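Local coordinates for ATP-dependent helicase FUN30 (Saccharomyces cerevisiae S288c, PDB 5GN1), which remodels nucleosomes with energy from ATP hydrolysis, promoting DNA end resection at double-strand breaks and taking part in heterochromatin organization, at residues A110-L115 with I278-F283; G185-L190 with D216-V221. One frame throughout, in Å; residues are numbered along the deposited sequence.

Interaction 1: A110-L115 with I278-F283; sequences ASLHPL and IFDQSF
The carboxylate of Asp280, whose CB meets Leu112 across the contact, is gripped at both oxygens: OD2 hydrogen-bonds Ser209 OG and OD1 takes the backbone N of Leu210. A chi1 of 48° turns the carboxylate toward these partners while CB stays on Leu112, and Asp280 OD2 also lies in the plane of the Phe279 ring, at its edge, 3.7 Å from Phe279 CD2. With both oxygens held by these bonds, the methylene offers an apolar surface, and the Leu112 and Asp280 side chains cross at about a right angle. Leu112 CD2 is 3.7 Å and Leu112 CD1 4.1 Å from Asp280 CB. The loop that carries Phe279 and Asp280 follows strand 275-278 of the parallel sheet in the RecA-like C-terminal part of the Fun30 ATPase domain, whereas Leu112 belongs to the turn after helix 100-110. Leu112 CD2 also approaches the Phe279 ring obliquely, 4.2 Å from Phe279 CE2, a loose touch. An apolar, forked leucine suits this buried place: both methyls meet Asp280 CB and one also reaches the ring. His113 accepts a nearly straight in-plane hydrogen bond, Leu115 N to His113 ND1 3.0 Å, and His113 NE2 pairs with Trp181 O, fixing the ring's rotation.

Interaction 2: G185-L190 with D216-V221; sequences GKIDAL and DILEMV
Ile187 and Val221 reach toward each other tip to tip, with Ile187 CG2 3.8 Å from Val221 CG1, at the place where the backbones of the two helices come nearest (Ile187 CA to Val221 CA 7.9 Å). The isoleucine sends out two arms. CG2 stands anti to its backbone N and faces the valine, while CG1 lies beside that N (chi1 -58°) and places CD1 against Leu218, 3.9 Å from Leu218 CD2. Val221 CG2 is a little farther off, 4.1 Å from Ile187 CD1. The shortest contact joins Leu190 and Leu218, one turn later on helix 185-200 and one turn earlier on helix 212-224: Leu190 CD2 meets Leu218 CD2 at 3.6 Å, the two leucines crossing obliquely. Leu218 leaves its backbone in a direction that does not aim at helix 185-200, and its length brings CD2 up against both Ile187 CD1 and Leu190 CD2.

With the segment axes 12.2 Å apart and at 49° to each other, branched aliphatic side chains are long enough to meet across the interface. Both helices pack against strand 205-209 of the RecA-like parallel sheet, Leu190 and Leu218 both resting on Ile207 of that strand.

The outer faces differ in character. Asp188 is exposed and Ala189 partly so; on the other helix Asp216 and Glu219, both partly exposed, form salt bridges to Arg231. These three acids sit off the interface, where water can reach them; Lys186 is the buried exception, its NZ bound by Glu316, Phe279 O and Leu309 O. No hydrogen bond crosses between the two segments; their contact is made wholly by aliphatic carbons, so it rests on dispersion and the burial of apolar surface, and its precision comes from the shape of the side chains.

How the interactions relate
Interactions 1 and 2 have centres 10 Å apart and touch directly. Lys186, on helix 185-190 but turned from the interface of interaction 2, reaches the loop of interaction 1: its NZ probably hydrogen-bonds Phe279 O at 2.8 Å. The same nitrogen bonds Leu309 O and forms a salt bridge with Glu316, and Leu112 CD2 packs 3.4 Å from Lys186 NZ. On the other helix, Ile217 CG2 lies 3.6 Å from His113 NE2. Residues 110-115 are therefore held against both helices of interaction 2 and the loop 278-283. That loop leads to helix 285-292, where the sequence resembling helicase motif VI begins.

Interaction 1: A110-L115 with I278-F283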
ATOM      1  N   ALA A 110       4.574  -6.942   0.472  1.00 18.94           N
ATOM      2  CA  ALA A 110       6.031  -6.935   0.577  1.00 19.95           C
ATOM      3  C   ALA A 110       6.678  -6.248  -0.628  1.00 18.39           C
ATOM      4  O   ALA A 110       7.732  -5.624  -0.489  1.00 22.90           O
ATOM      5  CB  ALA A 110       6.553  -8.373   0.738  1.00 19.58           C
ATOM      6  N   SER A 111       6.055  -6.334  -1.803  1.00 18.91           N
ATOM      7  CA  SER A 111       6.523  -5.580  -2.963  1.00 20.29           C
ATOM      8  C   SER A 111       6.375  -4.065  -2.792  1.00 24.73           C
ATOM      9  O   SER A 111       6.968  -3.310  -3.570  1.00 22.33           O
ATOM     10  CB  SER A 111       5.745  -6.003  -4.211  1.00 19.53           C
ATOM     11  OG  SER A 111       5.727  -7.414  -4.375  1.00 24.42           O
ATOM     12  N   LEU A 112       5.575  -3.606  -1.824  1.00 20.26           N
ATOM     13  CA  LEU A 112       5.275  -2.187  -1.628  1.00 20.05           C
ATOM     14  C   LEU A 112       6.111  -1.539  -0.534  1.00 21.66           C
ATOM     15  O   LEU A 112       6.748  -0.507  -0.774  1.00 19.75           O
ATOM     16  CB  LEU A 112       3.784  -2.003  -1.302  1.00 14.83           C
ATOM     17  CG  LEU A 112       2.873  -2.507  -2.405  1.00 20.14           C
ATOM     18  CD1 LEU A 112       1.385  -2.379  -2.033  1.00 20.04           C
ATOM     19  CD2 LEU A 112       3.209  -1.777  -3.706  1.00 25.19           C
ATOM     20  N   HIS A 113       6.092  -2.100   0.682  1.00 16.15           N
ATOM     21  CA  HIS A 113       6.711  -1.425   1.812  1.00 16.36           C
ATOM     22  C   HIS A 113       6.874  -2.333   3.028  1.00 20.02           C
ATOM     23  O   HIS A 113       5.914  -2.995   3.446  1.00 22.19           O
ATOM     24  CB  HIS A 113       5.885  -0.193   2.205  1.00 17.27           C
ATOM     25  CG  HIS A 113       6.703   0.876   2.841  1.00 20.57           C
ATOM     26  ND1 HIS A 113       7.302   0.714   4.069  1.00 18.49           N
ATOM     27  CD2 HIS A 113       7.051   2.111   2.407  1.00 17.10           C
ATOM     28  CE1 HIS A 113       7.985   1.804   4.369  1.00 21.00           C
ATOM     29  NE2 HIS A 113       7.856   2.663   3.372  1.00 21.50           N
ATOM     30  N   PRO A 114       8.078  -2.392   3.610  1.00 23.84           N
ATOM     31  CA  PRO A 114       8.276  -3.188   4.838  1.00 26.77           C
ATOM     32  C   PRO A 114       7.354  -2.815   5.974  1.00 25.60           C
ATOM     33  O   PRO A 114       7.012  -3.684   6.789  1.00 21.39           O
ATOM     34  CB  PRO A 114       9.734  -2.894   5.214  1.00 22.78           C
ATOM     35  CG  PRO A 114      10.407  -2.593   3.903  1.00 21.27           C
ATOM     36  CD  PRO A 114       9.351  -1.916   3.039  1.00 21.73           C
ATOM     37  N   LEU A 115       6.961  -1.545   6.085  1.00 19.47           N
ATOM     38  CA  LEU A 115       6.163  -1.158   7.244  1.00 22.50           C
ATOM     39  C   LEU A 115       4.724  -1.624   7.149  1.00 23.31           C
ATOM     40  O   LEU A 115       3.930  -1.280   8.019  1.00 20.63           O
ATOM     41  CB  LEU A 115       6.193   0.363   7.444  1.00 20.85           C
ATOM     42  CG  LEU A 115       7.582   0.957   7.727  1.00 21.77           C
ATOM     43  CD1 LEU A 115       7.474   2.462   8.036  1.00 23.64           C
ATOM     44  CD2 LEU A 115       8.296   0.199   8.848  1.00 23.80           C
ATOM     45  N   ILE A 278       0.655   5.495 -10.474  1.00 19.32           N
ATOM     46  CA  ILE A 278      -0.078   4.343  -9.958  1.00 20.16           C
ATOM     47  C   ILE A 278       0.902   3.637  -9.033  1.00 22.19           C
ATOM     48  O   ILE A 278       1.851   2.997  -9.498  1.00 21.08           O
ATOM     49  CB  ILE A 278      -0.560   3.425 -11.085  1.00 22.14           C
ATOM     50  CG1 ILE A 278      -1.376   4.207 -12.109  1.00 20.89           C
ATOM     51  CG2 ILE A 278      -1.404   2.276 -10.528  1.00 20.98           C
ATOM     52  CD1 ILE A 278      -2.660   4.723 -11.561  1.00 22.26           C
ATOM     53  N   PHE A 279       0.725   3.809  -7.716  1.00 20.59           N
ATOM     54  CA  PHE A 279       1.724   3.264  -6.804  1.00 19.38           C
ATOM     55  C   PHE A 279       1.693   1.744  -6.817  1.00 23.78           C
ATOM     56  O   PHE A 279       2.736   1.097  -6.661  1.00 25.46           O
ATOM     57  CB  PHE A 279       1.511   3.806  -5.397  1.00 17.74           C
ATOM     58  CG  PHE A 279       2.669   3.563  -4.464  1.00 19.79           C
ATOM     59  CD1 PHE A 279       3.745   4.444  -4.425  1.00 21.27           C
ATOM     60  CD2 PHE A 279       2.676   2.464  -3.613  1.00 23.39           C
ATOM     61  CE1 PHE A 279       4.816   4.222  -3.567  1.00 24.30           C
ATOM     62  CE2 PHE A 279       3.736   2.245  -2.737  1.00 21.81           C
ATOM     63  CZ  PHE A 279       4.805   3.128  -2.715  1.00 21.73           C
ATOM     64  N   ASP A 280       0.521   1.163  -7.046  1.00 23.17           N
ATOM     65  CA  ASP A 280       0.374  -0.286  -7.098  1.00 24.62           C
ATOM     66  C   ASP A 280      -0.801  -0.575  -8.014  1.00 25.34           C
ATOM     67  O   ASP A 280      -1.851   0.064  -7.901  1.00 26.24           O
ATOM     68  CB  ASP A 280       0.159  -0.879  -5.694  1.00 26.45           C
ATOM     69  CG  ASP A 280      -0.914  -0.133  -4.897  1.00 28.77           C
ATOM     70  OD1 ASP A 280      -2.111  -0.454  -5.075  1.00 26.36           O
ATOM     71  OD2 ASP A 280      -0.554   0.788  -4.113  1.00 26.52           O
ATOM     72  N   GLN A 281      -0.611  -1.494  -8.947  1.00 29.04           N
ATOM     73  CA  GLN A 281      -1.626  -1.611  -9.974  1.00 30.54           C
ATOM     74  C   GLN A 281      -2.790  -2.470  -9.495  1.00 32.27           C
ATOM     75  O   GLN A 281      -2.686  -3.241  -8.542  1.00 31.61           O
ATOM     76  CB  GLN A 281      -1.029  -2.181 -11.258  1.00 36.71           C
ATOM     77  CG  GLN A 281      -0.575  -3.611 -11.137  1.00 36.91           C
ATOM     78  CD  GLN A 281       0.323  -4.027 -12.288  1.00 44.52           C
ATOM     79  OE1 GLN A 281       1.362  -4.668 -12.075  1.00 49.14           O
ATOM     80  NE2 GLN A 281      -0.061  -3.657 -13.512  1.00 40.46           N
ATOM     81  N   SER A 282      -3.920  -2.295 -10.160  1.00 25.58           N
ATOM     82  CA  SER A 282      -5.087  -3.127  -9.955  1.00 29.48           C
ATOM     83  C   SER A 282      -5.051  -4.322 -10.902  1.00 32.68           C
ATOM     84  O   SER A 282      -4.497  -4.250 -12.005  1.00 30.53           O
ATOM     85  CB  SER A 282      -6.364  -2.316 -10.187  1.00 34.40           C
ATOM     86  OG  SER A 282      -7.509  -3.145 -10.130  1.00 36.84           O
ATOM     87  N   PHE A 283      -5.645  -5.435 -10.457  1.00 37.24           N
ATOM     88  CA  PHE A 283      -5.779  -6.586 -11.344  1.00 35.38           C
ATOM     89  C   PHE A 283      -6.801  -6.338 -12.443  1.00 31.81           C
ATOM     90  O   PHE A 283      -6.786  -7.052 -13.449  1.00 35.29           O
ATOM     91  CB  PHE A 283      -6.157  -7.844 -10.555  1.00 34.47           C
ATOM     92  CG  PHE A 283      -6.096  -9.119 -11.372  1.00 29.53           C
ATOM     93  CD1 PHE A 283      -4.879  -9.743 -11.621  1.00 39.42           C
ATOM     94  CD2 PHE A 283      -7.256  -9.700 -11.875  1.00 42.22           C
ATOM     95  CE1 PHE A 283      -4.816 -10.921 -12.371  1.00 38.13           C
ATOM     96  CE2 PHE A 283      -7.202 -10.875 -12.619  1.00 33.73           C
ATOM     97  CZ  PHE A 283      -5.979 -11.483 -12.865  1.00 34.56           C
TER

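Interaction 2: G185-L190 with D216-V221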
ATOM      1  N   GLY A 185      11.963   0.163  -1.924  1.00 25.16           N
ATOM      2  CA  GLY A 185      12.348   0.381  -3.311  1.00 27.16           C
ATOM      3  C   GLY A 185      11.330   1.194  -4.089  1.00 26.42           C
ATOM      4  O   GLY A 185      11.685   1.934  -5.013  1.00 23.02           O
ATOM      5  N   LYS A 186      10.051   1.076  -3.739  1.00 22.55           N
ATOM      6  CA  LYS A 186       9.071   1.906  -4.426  1.00 22.92           C
ATOM      7  C   LYS A 186       9.165   3.361  -3.992  1.00 22.05           C
ATOM      8  O   LYS A 186       8.826   4.257  -4.776  1.00 23.29           O
ATOM      9  CB  LYS A 186       7.657   1.376  -4.208  1.00 23.90           C
ATOM     10  CG  LYS A 186       7.350   0.152  -5.020  1.00 30.55           C
ATOM     11  CD  LYS A 186       5.959   0.230  -5.612  1.00 23.65           C
ATOM     12  CE  LYS A 186       5.701  -1.018  -6.403  1.00 22.94           C
ATOM     13  NZ  LYS A 186       4.301  -1.169  -6.866  1.00 23.82           N
ATOM     14  N   ILE A 187       9.612   3.624  -2.762  1.00 23.14           N
ATOM     15  CA  ILE A 187       9.772   5.015  -2.339  1.00 19.96           C
ATOM     16  C   ILE A 187      10.988   5.625  -3.016  1.00 25.29           C
ATOM     17  O   ILE A 187      10.955   6.783  -3.448  1.00 23.17           O
ATOM     18  CB  ILE A 187       9.851   5.123  -0.803  1.00 20.26           C
ATOM     19  CG1 ILE A 187       8.587   4.532  -0.163  1.00 19.40           C
ATOM     20  CG2 ILE A 187      10.041   6.587  -0.366  1.00 21.22           C
ATOM     21  CD1 ILE A 187       7.264   5.135  -0.646  1.00 19.37           C
ATOM     22  N   ASP A 188      12.076   4.854  -3.135  1.00 24.58           N
ATOM     23  CA  ASP A 188      13.233   5.301  -3.909  1.00 26.80           C
ATOM     24  C   ASP A 188      12.817   5.735  -5.308  1.00 21.83           C
ATOM     25  O   ASP A 188      13.176   6.828  -5.772  1.00 24.45           O
ATOM     26  CB  ASP A 188      14.283   4.186  -3.991  1.00 23.18           C
ATOM     27  CG  ASP A 188      15.015   3.964  -2.669  1.00 33.21           C
ATOM     28  OD1 ASP A 188      15.107   4.914  -1.859  1.00 32.61           O
ATOM     29  OD2 ASP A 188      15.515   2.837  -2.451  1.00 37.50           O
ATOM     30  N   ALA A 189      12.044   4.890  -5.991  1.00 22.92           N
ATOM     31  CA  ALA A 189      11.564   5.243  -7.321  1.00 24.11           C
ATOM     32  C   ALA A 189      10.645   6.461  -7.278  1.00 22.12           C
ATOM     33  O   ALA A 189      10.735   7.342  -8.139  1.00 24.08           O
ATOM     34  CB  ALA A 189      10.847   4.048  -7.950  1.00 25.10           C
ATOM     35  N   LEU A 190       9.746   6.524  -6.290  1.00 20.61           N
ATOM     36  CA  LEU A 190       8.781   7.622  -6.227  1.00 23.24           C
ATOM     37  C   LEU A 190       9.481   8.963  -6.030  1.00 21.88           C
ATOM     38  O   LEU A 190       9.073   9.981  -6.598  1.00 23.44           O
ATOM     39  CB  LEU A 190       7.791   7.369  -5.087  1.00 26.03           C
ATOM     40  CG  LEU A 190       6.793   8.494  -4.818  1.00 19.81           C
ATOM     41  CD1 LEU A 190       5.771   8.570  -5.951  1.00 17.52           C
ATOM     42  CD2 LEU A 190       6.089   8.269  -3.471  1.00 17.75           C
ATOM     43  N   ASP A 216      -1.398   6.073   4.167  1.00 16.88           N
ATOM     44  CA  ASP A 216      -0.907   6.510   5.472  1.00 17.42           C
ATOM     45  C   ASP A 216       0.612   6.621   5.483  1.00 16.96           C
ATOM     46  O   ASP A 216       1.176   7.586   6.021  1.00 20.74           O
ATOM     47  CB  ASP A 216      -1.375   5.532   6.566  1.00 18.48           C
ATOM     48  CG  ASP A 216      -2.903   5.408   6.657  1.00 27.68           C
ATOM     49  OD1 ASP A 216      -3.623   6.320   6.193  1.00 27.83           O
ATOM     50  OD2 ASP A 216      -3.393   4.399   7.220  1.00 25.96           O
ATOM     51  N   ILE A 217       1.301   5.636   4.912  1.00 16.78           N
ATOM     52  CA  ILE A 217       2.760   5.695   4.906  1.00 18.20           C
ATOM     53  C   ILE A 217       3.234   6.857   4.052  1.00 18.86           C
ATOM     54  O   ILE A 217       4.197   7.554   4.399  1.00 16.84           O
ATOM     55  CB  ILE A 217       3.358   4.369   4.411  1.00 17.83           C
ATOM     56  CG1 ILE A 217       3.043   3.240   5.391  1.00 21.44           C
ATOM     57  CG2 ILE A 217       4.858   4.515   4.251  1.00 20.65           C
ATOM     58  CD1 ILE A 217       3.348   1.843   4.823  1.00 16.78           C
ATOM     59  N   LEU A 218       2.582   7.061   2.906  1.00 17.01           N
ATOM     60  CA  LEU A 218       3.000   8.120   1.990  1.00 19.18           C
ATOM     61  C   LEU A 218       2.886   9.488   2.629  1.00 19.06           C
ATOM     62  O   LEU A 218       3.645  10.395   2.275  1.00 20.78           O
ATOM     63  CB  LEU A 218       2.170   8.069   0.702  1.00 15.95           C
ATOM     64  CG  LEU A 218       2.505   6.983  -0.312  1.00 26.39           C
ATOM     65  CD1 LEU A 218       1.548   7.034  -1.502  1.00 19.50           C
ATOM     66  CD2 LEU A 218       3.950   7.125  -0.779  1.00 24.81           C
ATOM     67  N   GLU A 219       1.958   9.666   3.575  1.00 18.38           N
ATOM     68  CA  GLU A 219       1.842  10.968   4.221  1.00 21.53           C
ATOM     69  C   GLU A 219       3.140  11.334   4.940  1.00 24.84           C
ATOM     70  O   GLU A 219       3.596  12.481   4.873  1.00 21.13           O
ATOM     71  CB  GLU A 219       0.646  10.976   5.175  1.00 21.32           C
ATOM     72  CG  GLU A 219      -0.711  10.898   4.459  1.00 20.74           C
ATOM     73  CD  GLU A 219      -1.870  11.210   5.409  1.00 31.02           C
ATOM     74  OE1 GLU A 219      -1.594  11.689   6.519  1.00 36.09           O
ATOM     75  OE2 GLU A 219      -3.045  10.979   5.063  1.00 29.62           O
ATOM     76  N   MET A 220       3.784  10.356   5.591  1.00 21.46           N
ATOM     77  CA  MET A 220       5.058  10.644   6.247  1.00 19.87           C
ATOM     78  C   MET A 220       6.178  10.822   5.235  1.00 22.32           C
ATOM     79  O   MET A 220       7.047  11.684   5.418  1.00 21.88           O
ATOM     80  CB  MET A 220       5.411   9.542   7.244  1.00 26.02           C
ATOM     81  CG  MET A 220       4.428   9.431   8.386  1.00 29.98           C
ATOM     82  SD  MET A 220       5.198   8.582   9.779  1.00 33.38           S
ATOM     83  CE  MET A 220       6.395   9.819  10.285  1.00 35.15           C
ATOM     84  N   VAL A 221       6.175  10.016   4.168  1.00 19.57           N
ATOM     85  CA  VAL A 221       7.153  10.169   3.087  1.00 19.06           C
ATOM     86  C   VAL A 221       7.102  11.582   2.513  1.00 21.24           C
ATOM     87  O   VAL A 221       8.134  12.252   2.360  1.00 19.61           O
ATOM     88  CB  VAL A 221       6.906   9.109   1.993  1.00 19.06           C
ATOM     89  CG1 VAL A 221       7.765   9.376   0.744  1.00 19.70           C
ATOM     90  CG2 VAL A 221       7.158   7.693   2.518  1.00 19.74           C
TER